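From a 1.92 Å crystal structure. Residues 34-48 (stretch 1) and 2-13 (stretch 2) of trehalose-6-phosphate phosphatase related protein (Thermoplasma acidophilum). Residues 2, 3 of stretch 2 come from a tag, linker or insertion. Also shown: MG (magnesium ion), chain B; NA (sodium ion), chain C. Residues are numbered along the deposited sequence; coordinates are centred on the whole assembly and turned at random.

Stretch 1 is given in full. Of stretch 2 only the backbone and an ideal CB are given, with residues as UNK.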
ATOM      1  N   ASP A  34      -6.600 -19.420  -1.724  1.00 18.51           N
ATOM      2  CA  ASP A  34      -6.574 -20.278  -2.908  1.00 18.96           C
ATOM      3  C   ASP A  34      -5.527 -19.808  -3.904  1.00 19.92           C
ATOM      4  O   ASP A  34      -4.716 -20.593  -4.390  1.00 20.58           O
ATOM      5  CB  ASP A  34      -7.936 -20.282  -3.607  1.00 19.91           C
ATOM      6  CG  ASP A  34      -8.995 -21.027  -2.828  1.00 22.39           C
ATOM      7  OD1 ASP A  34      -8.644 -21.739  -1.864  1.00 22.70           O
ATOM      8  OD2 ASP A  34     -10.185 -20.907  -3.193  1.00 22.98           O
ATOM      9  N   LEU A  35      -5.550 -18.516  -4.204  1.00 19.57           N
ATOM     10  CA  LEU A  35      -4.624 -17.933  -5.161  1.00 20.04           C
ATOM     11  C   LEU A  35      -3.144 -18.187  -4.854  1.00 20.33           C
ATOM     12  O   LEU A  35      -2.373 -18.521  -5.754  1.00 20.37           O
ATOM     13  CB  LEU A  35      -4.877 -16.428  -5.253  1.00 21.64           C
ATOM     14  CG  LEU A  35      -4.148 -15.657  -6.356  1.00 23.70           C
ATOM     15  CD1 LEU A  35      -4.688 -16.066  -7.722  1.00 21.91           C
ATOM     16  CD2 LEU A  35      -4.336 -14.166  -6.133  1.00 24.72           C
ATOM     17  N   LYS A  36      -2.747 -18.037  -3.592  1.00 19.80           N
ATOM     18  CA  LYS A  36      -1.348 -18.226  -3.211  1.00 22.14           C
ATOM     19  C   LYS A  36      -0.868 -19.663  -3.385  1.00 21.71           C
ATOM     20  O   LYS A  36       0.331 -19.928  -3.396  1.00 21.12           O
ATOM     21  CB  LYS A  36      -1.113 -17.755  -1.767  1.00 21.71           C
ATOM     22  CG  LYS A  36      -1.735 -18.617  -0.673  1.00 25.44           C
ATOM     23  CD  LYS A  36      -0.723 -19.591  -0.083  1.00 28.78           C
ATOM     24  CE  LYS A  36      -1.232 -20.215   1.213  1.00 31.78           C
ATOM     25  NZ  LYS A  36      -2.511 -20.962   1.028  1.00 33.17           N
ATOM     26  N   GLU A  37      -1.806 -20.589  -3.525  1.00 23.75           N
ATOM     27  CA  GLU A  37      -1.461 -21.989  -3.724  1.00 25.33           C
ATOM     28  C   GLU A  37      -1.020 -22.222  -5.168  1.00 25.80           C
ATOM     29  O   GLU A  37      -0.242 -23.133  -5.445  1.00 26.63           O
ATOM     30  CB  GLU A  37      -2.665 -22.886  -3.421  1.00 26.87           C
ATOM     31  CG  GLU A  37      -3.024 -22.967  -1.955  1.00 30.55           C
ATOM     32  CD  GLU A  37      -1.967 -23.695  -1.153  1.00 32.19           C
ATOM     33  OE1 GLU A  37      -1.697 -24.873  -1.469  1.00 34.57           O
ATOM     34  OE2 GLU A  37      -1.404 -23.093  -0.214  1.00 34.22           O
ATOM     35  N   ARG A  38      -1.506 -21.389  -6.083  1.00 24.50           N
ATOM     36  CA  ARG A  38      -1.180 -21.552  -7.496  1.00 25.33           C
ATOM     37  C   ARG A  38      -0.222 -20.519  -8.067  1.00 25.02           C
ATOM     38  O   ARG A  38       0.410 -20.766  -9.094  1.00 24.38           O
ATOM     39  CB  ARG A  38      -2.461 -21.550  -8.338  1.00 27.21           C
ATOM     40  CG  ARG A  38      -3.435 -22.671  -8.011  1.00 30.66           C
ATOM     41  CD  ARG A  38      -4.638 -22.634  -8.949  1.00 34.53           C
ATOM     42  NE  ARG A  38      -5.680 -23.592  -8.574  1.00 37.06           N
ATOM     43  CZ  ARG A  38      -5.559 -24.914  -8.654  1.00 38.93           C
ATOM     44  NH1 ARG A  38      -4.435 -25.461  -9.105  1.00 40.01           N
ATOM     45  NH2 ARG A  38      -6.569 -25.693  -8.287  1.00 41.23           N
ATOM     46  N   PHE A  39      -0.120 -19.366  -7.414  1.00 22.72           N
ATOM     47  CA  PHE A  39       0.761 -18.307  -7.893  1.00 24.15           C
ATOM     48  C   PHE A  39       1.615 -17.719  -6.780  1.00 23.31           C
ATOM     49  O   PHE A  39       1.189 -17.673  -5.626  1.00 22.79           O
ATOM     50  CB  PHE A  39      -0.060 -17.174  -8.514  1.00 24.88           C
ATOM     51  CG  PHE A  39      -0.980 -17.616  -9.607  1.00 28.15           C
ATOM     52  CD1 PHE A  39      -2.207 -18.200  -9.310  1.00 27.77           C
ATOM     53  CD2 PHE A  39      -0.623 -17.440 -10.942  1.00 30.32           C
ATOM     54  CE1 PHE A  39      -3.069 -18.605 -10.327  1.00 31.29           C
ATOM     55  CE2 PHE A  39      -1.477 -17.842 -11.969  1.00 31.38           C
ATOM     56  CZ  PHE A  39      -2.704 -18.425 -11.660  1.00 31.38           C
ATOM     57  N   ASP A  40       2.823 -17.279  -7.130  1.00 22.26           N
ATOM     58  CA  ASP A  40       3.709 -16.646  -6.158  1.00 21.86           C
ATOM     59  C   ASP A  40       3.036 -15.286  -5.965  1.00 20.73           C
ATOM     60  O   ASP A  40       3.172 -14.382  -6.792  1.00 20.01           O
ATOM     61  CB  ASP A  40       5.116 -16.464  -6.736  1.00 25.26           C
ATOM     62  CG  ASP A  40       6.139 -16.082  -5.675  1.00 29.39           C
ATOM     63  OD1 ASP A  40       5.739 -15.536  -4.625  1.00 32.25           O
ATOM     64  OD2 ASP A  40       7.347 -16.315  -5.894  1.00 33.14           O
ATOM     65  N   THR A  41       2.294 -15.156  -4.876  1.00 18.80           N
ATOM     66  CA  THR A  41       1.541 -13.942  -4.607  1.00 19.59           C
ATOM     67  C   THR A  41       2.193 -12.924  -3.683  1.00 18.59           C
ATOM     68  O   THR A  41       2.715 -13.270  -2.623  1.00 19.50           O
ATOM     69  CB  THR A  41       0.158 -14.319  -4.049  1.00 20.88           C
ATOM     70  OG1 THR A  41      -0.444 -15.293  -4.915  1.00 21.53           O
ATOM     71  CG2 THR A  41      -0.741 -13.096  -3.969  1.00 22.08           C
ATOM     72  N   TYR A  42       2.150 -11.661  -4.105  1.00 17.31           N
ATOM     73  CA  TYR A  42       2.706 -10.552  -3.342  1.00 15.72           C
ATOM     74  C   TYR A  42       1.666  -9.467  -3.113  1.00 15.37           C
ATOM     75  O   TYR A  42       0.966  -9.062  -4.044  1.00 15.41           O
ATOM     76  CB  TYR A  42       3.869  -9.901  -4.100  1.00 17.08           C
ATOM     77  CG  TYR A  42       5.168 -10.654  -4.078  1.00 17.58           C
ATOM     78  CD1 TYR A  42       6.170 -10.315  -3.175  1.00 19.29           C
ATOM     79  CD2 TYR A  42       5.416 -11.680  -4.984  1.00 19.89           C
ATOM     80  CE1 TYR A  42       7.394 -10.973  -3.177  1.00 21.26           C
ATOM     81  CE2 TYR A  42       6.641 -12.352  -4.994  1.00 22.53           C
ATOM     82  CZ  TYR A  42       7.623 -11.988  -4.087  1.00 22.68           C
ATOM     83  OH  TYR A  42       8.842 -12.625  -4.099  1.00 25.81           O
ATOM     84  N   ILE A  43       1.555  -9.007  -1.873  1.00 13.50           N
ATOM     85  CA  ILE A  43       0.668  -7.895  -1.570  1.00 13.87           C
ATOM     86  C   ILE A  43       1.636  -6.715  -1.644  1.00 14.51           C
ATOM     87  O   ILE A  43       2.700  -6.757  -1.028  1.00 15.64           O
ATOM     88  CB  ILE A  43       0.091  -7.959  -0.132  1.00 15.23           C
ATOM     89  CG1 ILE A  43      -0.854  -9.157   0.010  1.00 16.89           C
ATOM     90  CG2 ILE A  43      -0.653  -6.660   0.178  1.00 15.53           C
ATOM     91  CD1 ILE A  43      -2.038  -9.120  -0.934  1.00 20.20           C
ATOM     92  N   VAL A  44       1.296  -5.684  -2.413  1.00 14.29           N
ATOM     93  CA  VAL A  44       2.163  -4.512  -2.534  1.00 15.85           C
ATOM     94  C   VAL A  44       1.362  -3.344  -1.988  1.00 17.20           C
ATOM     95  O   VAL A  44       0.320  -2.995  -2.533  1.00 18.73           O
ATOM     96  CB  VAL A  44       2.555  -4.249  -3.996  1.00 17.36           C
ATOM     97  CG1 VAL A  44       3.506  -3.065  -4.073  1.00 20.30           C
ATOM     98  CG2 VAL A  44       3.208  -5.495  -4.582  1.00 19.17           C
ATOM     99  N   THR A  45       1.866  -2.721  -0.930  1.00 14.58           N
ATOM    100  CA  THR A  45       1.108  -1.670  -0.274  1.00 13.25           C
ATOM    101  C   THR A  45       1.976  -0.603   0.384  1.00 14.23           C
ATOM    102  O   THR A  45       3.196  -0.743   0.479  1.00 12.14           O
ATOM    103  CB  THR A  45       0.238  -2.336   0.809  1.00 12.59           C
ATOM    104  OG1 THR A  45      -0.458  -1.352   1.580  1.00 14.51           O
ATOM    105  CG2 THR A  45       1.134  -3.168   1.734  1.00 11.71           C
ATOM    106  N   GLY A  46       1.327   0.462   0.842  1.00 13.74           N
ATOM    107  CA  GLY A  46       2.035   1.519   1.540  1.00 13.21           C
ATOM    108  C   GLY A  46       1.922   1.218   3.028  1.00 13.88           C
ATOM    109  O   GLY A  46       2.555   1.865   3.864  1.00 12.95           O
ATOM    110  N   ARG A  47       1.095   0.226   3.351  1.00 12.71           N
ATOM    111  CA  ARG A  47       0.885  -0.204   4.733  1.00 11.46           C
ATOM    112  C   ARG A  47       2.155  -0.883   5.235  1.00 11.87           C
ATOM    113  O   ARG A  47       3.037  -1.218   4.450  1.00 12.24           O
ATOM    114  CB  ARG A  47      -0.255  -1.223   4.814  1.00 11.44           C
ATOM    115  CG  ARG A  47      -1.613  -0.730   4.349  1.00 14.97           C
ATOM    116  CD  ARG A  47      -2.388  -0.047   5.465  1.00 14.56           C
ATOM    117  NE  ARG A  47      -3.786   0.118   5.084  1.00 14.81           N
ATOM    118  CZ  ARG A  47      -4.764   0.447   5.918  1.00 11.51           C
ATOM    119  NH1 ARG A  47      -4.507   0.653   7.202  1.00  9.60           N
ATOM    120  NH2 ARG A  47      -6.006   0.562   5.459  1.00 11.60           N
ATOM    121  N   SER A  48       2.229  -1.089   6.547  1.00 10.23           N
ATOM    122  CA  SER A  48       3.370  -1.749   7.168  1.00 10.31           C
ATOM    123  C   SER A  48       3.131  -3.259   7.175  1.00 12.30           C
ATOM    124  O   SER A  48       2.016  -3.725   6.945  1.00 11.49           O
ATOM    125  CB  SER A  48       3.518  -1.283   8.616  1.00 11.01           C
ATOM    126  OG  SER A  48       2.359  -1.641   9.362  1.00 11.42           O
ATOM    127  N   UNK A   2       3.193 -18.502 -11.852  1.00 37.16           N
ATOM    128  CA  UNK A   2       3.769 -17.174 -12.204  1.00 35.33           C
ATOM    129  C   UNK A   2       3.588 -16.176 -11.061  1.00 32.86           C
ATOM    130  O   UNK A   2       3.157 -16.542  -9.966  1.00 33.06           O
ATOM    131  CB  UNK A   2       3.117 -16.623 -13.474  1.00 35.33           C
ATOM    132  N   UNK A   3       3.911 -14.911 -11.322  1.00 29.15           N
ATOM    133  CA  UNK A   3       3.816 -13.867 -10.306  1.00 24.94           C
ATOM    134  C   UNK A   3       2.575 -12.984 -10.364  1.00 22.16           C
ATOM    135  O   UNK A   3       2.080 -12.652 -11.441  1.00 19.39           O
ATOM    136  CB  UNK A   3       5.051 -12.970 -10.409  1.00 24.94           C
ATOM    137  N   UNK A   4       2.078 -12.605  -9.192  1.00 19.14           N
ATOM    138  CA  UNK A   4       0.942 -11.703  -9.106  1.00 16.99           C
ATOM    139  C   UNK A   4       1.206 -10.729  -7.964  1.00 16.81           C
ATOM    140  O   UNK A   4       1.508 -11.129  -6.840  1.00 18.29           O
ATOM    141  CB  UNK A   4      -0.366 -12.468  -8.896  1.00 16.99           C
ATOM    142  N   UNK A   5       1.121  -9.444  -8.284  1.00 14.19           N
ATOM    143  CA  UNK A   5       1.351  -8.369  -7.329  1.00 14.75           C
ATOM    144  C   UNK A   5       0.033  -7.629  -7.169  1.00 12.72           C
ATOM    145  O   UNK A   5      -0.497  -7.076  -8.132  1.00 13.33           O
ATOM    146  CB  UNK A   5       2.472  -7.432  -7.784  1.00 14.75           C
ATOM    147  N   UNK A   6      -0.494  -7.613  -5.952  1.00 12.46           N
ATOM    148  CA  UNK A   6      -1.773  -6.965  -5.696  1.00 11.47           C
ATOM    149  C   UNK A   6      -1.708  -5.865  -4.648  1.00 12.97           C
ATOM    150  O   UNK A   6      -1.217  -6.087  -3.543  1.00 12.09           O
ATOM    151  CB  UNK A   6      -2.797  -8.014  -5.260  1.00 11.47           C
ATOM    152  N   UNK A   7      -2.207  -4.685  -5.001  1.00 12.50           N
ATOM    153  CA  UNK A   7      -2.276  -3.575  -4.059  1.00 12.24           C
ATOM    154  C   UNK A   7      -3.386  -4.001  -3.098  1.00 11.85           C
ATOM    155  O   UNK A   7      -4.212  -4.848  -3.444  1.00 10.68           O
ATOM    156  CB  UNK A   7      -2.553  -2.231  -4.735  1.00 12.24           C
ATOM    157  N   UNK A   8      -3.419  -3.424  -1.903  1.00 10.89           N
ATOM    158  CA  UNK A   8      -4.440  -3.793  -0.925  1.00 11.99           C
ATOM    159  C   UNK A   8      -5.613  -2.805  -0.873  1.00 12.29           C
ATOM    160  O   UNK A   8      -6.715  -3.107  -1.345  1.00 11.26           O
ATOM    161  CB  UNK A   8      -3.803  -3.901   0.462  1.00 11.99           C
ATOM    162  N   UNK A   9      -5.378  -1.625  -0.300  1.00 11.07           N
ATOM    163  CA  UNK A   9      -6.437  -0.627  -0.186  1.00 12.15           C
ATOM    164  C   UNK A   9      -6.953  -0.122  -1.525  1.00 12.61           C
ATOM    165  O   UNK A   9      -6.185   0.326  -2.377  1.00 12.98           O
ATOM    166  CB  UNK A   9      -5.933   0.560   0.637  1.00 12.15           C
ATOM    167  N   UNK A  10      -8.269  -0.204  -1.692  1.00 14.41           N
ATOM    168  CA  UNK A  10      -8.898   0.239  -2.921  1.00 14.76           C
ATOM    169  C   UNK A  10      -8.778  -0.768  -4.047  1.00 15.49           C
ATOM    170  O   UNK A  10      -9.323  -0.555  -5.132  1.00 15.90           O
ATOM    171  CB  UNK A  10      -8.291   1.573  -3.361  1.00 14.76           C
ATOM    172  N   UNK A  11      -8.066  -1.864  -3.796  1.00 14.73           N
ATOM    173  CA  UNK A  11      -7.876  -2.900  -4.802  1.00 13.31           C
ATOM    174  C   UNK A  11      -8.517  -4.222  -4.371  1.00 13.44           C
ATOM    175  O   UNK A  11      -9.318  -4.799  -5.110  1.00 13.83           O
ATOM    176  CB  UNK A  11      -6.384  -3.102  -5.074  1.00 13.31           C
ATOM    177  N   UNK A  12      -8.169  -4.695  -3.178  1.00 12.80           N
ATOM    178  CA  UNK A  12      -8.739  -5.932  -2.649  1.00 13.30           C
ATOM    179  C   UNK A  12      -9.826  -5.613  -1.624  1.00 12.78           C
ATOM    180  O   UNK A  12     -10.723  -6.418  -1.378  1.00 16.09           O
ATOM    181  CB  UNK A  12      -7.650  -6.803  -2.020  1.00 13.30           C
ATOM    182  N   UNK A  13      -9.724  -4.439  -1.016  1.00 12.86           N
ATOM    183  CA  UNK A  13     -10.707  -3.984  -0.037  1.00 14.13           C
ATOM    184  C   UNK A  13     -11.054  -2.554  -0.434  1.00 13.60           C
ATOM    185  O   UNK A  13     -10.278  -1.891  -1.121  1.00 13.98           O
ATOM    186  CB  UNK A  13     -10.180  -4.070   1.397  1.00 14.13           C
TER
HETATM  187 MG    MG B 240      -4.643   1.311  -3.309  1.00 17.96          MG
HETATM  188 NA    NA C 241      -8.990   0.509   3.124  1.00 28.18          NA

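Strand 40-44 runs parallel to positions 3-7, and side chains alternate between two faces of the sheet.

Position 2 points its CB away from stretch 1, so many residues would suit. Its O accepts from Asp40 N at 2.9 Å. It is Ser2, a tag residue; its OG lies at the edge of the Phe39 ring, 3.5 Å from CD2.

Position 3 shares a face with Asp40 and Tyr42. An aliphatic chain could pack against the edge of the Tyr42 ring; a polar one could address Asp40. It is Leu3, also from the tag. Leu3 CD2 sits 3.6 Å from Tyr42 CE2, at the ring edge, and 3.6 Å from Asp40 CB.

Position 4 lies on the other face, among Leu35, Phe39 and Thr41. This mainly apolar surface, with Thr41 OG1 at its side, suits a branched or long aliphatic residue. It is Ile4. Ile4 CD1 meets Leu35 CD2 at 3.8 Å, and Ile4 CG2 is 4.1 Å from Phe39 CB.

Position 5 returns to the Tyr42 face. Its ideal CB is 3.8 Å from Val44 CG2, so an aliphatic or aromatic residue fits. It is Phe5. Its ring is nearly parallel to that of Tyr42 but slid aside, with centroids 5.1 Å apart. Val44 CG2 lies at the edge of the Phe5 ring, 3.8 Å from Phe5 CD1.

Position 6 shares a face with Thr41 and Ile43, with Leu35 beyond. Leucine, isoleucine or methionine would suit. It is Leu6, whose CD1 lies 4.0 Å from Leu35 CD2. Leu6 N donates to Tyr42 O at 2.8 Å.

At position 7 the ideal CB is 3.7 Å from Val44 O, and the magnesium ion is nearby. An acidic residue is the natural ligand. It is Asp7; OD2 binds the magnesium at 2.1 Å.

Position 8 points toward Ile43 and Thr45. A sizeable apolar or aromatic residue could pack here. It is Tyr8, with CB 4.2 Å from Ile43 CG2.

Position 9 points toward the guanidinium of Arg47, which calls for aspartate or, with adjustment, glutamate. It is Asp9. Asp9 OD2 accepts from Arg47 NE at 2.7 Å and Asp9 OD1 from Arg47 NH2 at 2.9 Å, a two-point salt bridge. Its O also binds the magnesium.

Position 10 has a phi of 79°, which favours glycine. It is Gly10.

Positions 11 and 13 are out of reach and unconstrained here. They are Thr11 and Val13.

Position 12 points toward stretch 1, where a long aliphatic chain could reach Ile43. It is Leu12; CD1 lies 3.8 Å from Ile43 CD1.

Stretch 2 2-13: SLIFLDYDGTLV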
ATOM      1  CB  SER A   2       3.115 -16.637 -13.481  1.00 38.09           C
ATOM      2  OG  SER A   2       1.715 -16.496 -13.325  1.00 41.65           O
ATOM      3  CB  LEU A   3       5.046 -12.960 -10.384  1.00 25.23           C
ATOM      4  CG  LEU A   3       6.402 -13.500  -9.933  1.00 24.92           C
ATOM      5  CD1 LEU A   3       7.514 -12.589 -10.439  1.00 25.47           C
ATOM      6  CD2 LEU A   3       6.429 -13.587  -8.416  1.00 25.73           C
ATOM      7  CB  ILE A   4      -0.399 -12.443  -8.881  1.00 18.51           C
ATOM      8  CG1 ILE A   4      -1.538 -11.424  -8.842  1.00 17.98           C
ATOM      9  CG2 ILE A   4      -0.364 -13.234  -7.597  1.00 20.76           C
ATOM     10  CD1 ILE A   4      -2.914 -12.040  -8.924  1.00 25.12           C
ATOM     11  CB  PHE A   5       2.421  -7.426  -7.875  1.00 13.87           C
ATOM     12  CG  PHE A   5       3.770  -8.070  -8.042  1.00 15.70           C
ATOM     13  CD1 PHE A   5       4.693  -8.057  -6.996  1.00 15.24           C
ATOM     14  CD2 PHE A   5       4.121  -8.689  -9.244  1.00 16.12           C
ATOM     15  CE1 PHE A   5       5.953  -8.647  -7.139  1.00 17.57           C
ATOM     16  CE2 PHE A   5       5.380  -9.286  -9.404  1.00 19.01           C
ATOM     17  CZ  PHE A   5       6.300  -9.263  -8.345  1.00 18.98           C
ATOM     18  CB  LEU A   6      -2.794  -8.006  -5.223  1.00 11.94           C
ATOM     19  CG  LEU A   6      -2.993  -9.252  -6.086  1.00 13.49           C
ATOM     20  CD1 LEU A   6      -3.759 -10.320  -5.303  1.00 12.31           C
ATOM     21  CD2 LEU A   6      -3.728  -8.864  -7.356  1.00 13.99           C
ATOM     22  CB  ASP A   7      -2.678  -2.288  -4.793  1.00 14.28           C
ATOM     23  CG  ASP A   7      -3.029  -1.153  -3.844  1.00 13.64           C
ATOM     24  OD1 ASP A   7      -2.198  -0.803  -2.985  1.00 16.06           O
ATOM     25  OD2 ASP A   7      -4.141  -0.603  -3.965  1.00 16.98           O
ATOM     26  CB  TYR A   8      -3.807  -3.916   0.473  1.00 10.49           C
ATOM     27  CG  TYR A   8      -4.704  -4.554   1.506  1.00 11.70           C
ATOM     28  CD1 TYR A   8      -5.041  -5.907   1.424  1.00 10.08           C
ATOM     29  CD2 TYR A   8      -5.238  -3.806   2.552  1.00  8.09           C
ATOM     30  CE1 TYR A   8      -5.891  -6.501   2.358  1.00  9.45           C
ATOM     31  CE2 TYR A   8      -6.097  -4.393   3.499  1.00  9.50           C
ATOM     32  CZ  TYR A   8      -6.416  -5.740   3.391  1.00  9.27           C
ATOM     33  OH  TYR A   8      -7.263  -6.327   4.307  1.00  8.96           O
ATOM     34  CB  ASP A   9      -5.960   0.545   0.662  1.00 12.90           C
ATOM     35  CG  ASP A   9      -5.591   0.116   2.061  1.00 13.87           C
ATOM     36  OD1 ASP A   9      -6.493  -0.344   2.796  1.00 13.67           O
ATOM     37  OD2 ASP A   9      -4.403   0.222   2.414  1.00 15.64           O
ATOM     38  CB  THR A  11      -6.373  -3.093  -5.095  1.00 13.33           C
ATOM     39  OG1 THR A  11      -5.842  -1.868  -5.624  1.00 15.06           O
ATOM     40  CG2 THR A  11      -6.157  -4.212  -6.112  1.00 15.67           C
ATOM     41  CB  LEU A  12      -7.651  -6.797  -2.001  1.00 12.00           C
ATOM     42  CG  LEU A  12      -6.515  -7.237  -2.935  1.00 14.25           C
ATOM     43  CD1 LEU A  12      -5.532  -8.128  -2.175  1.00 12.01           C
ATOM     44  CD2 LEU A  12      -7.093  -7.987  -4.134  1.00 13.10           C
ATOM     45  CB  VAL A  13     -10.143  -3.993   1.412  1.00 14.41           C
ATOM     46  CG1 VAL A  13      -9.817  -5.417   1.833  1.00 15.40           C
ATOM     47  CG2 VAL A  13      -8.901  -3.113   1.500  1.00 15.28           C
TER
HETATM   48  O   HOH W   1      -2.643  -0.762   0.356  1.00 15.68           O
HETATM   49  O   HOH W   2      -3.556   1.251  -1.526  1.00 20.72           O
HETATM   50  O   HOH W   3      -5.462   3.110  -2.801  1.00 17.44           O
HETATM   51  O   HOH W   4      -2.858   2.107  -4.120  1.00 15.23           O
HETATM   52  O   HOH W   5      -9.274   3.002   3.457  1.00 17.60           O
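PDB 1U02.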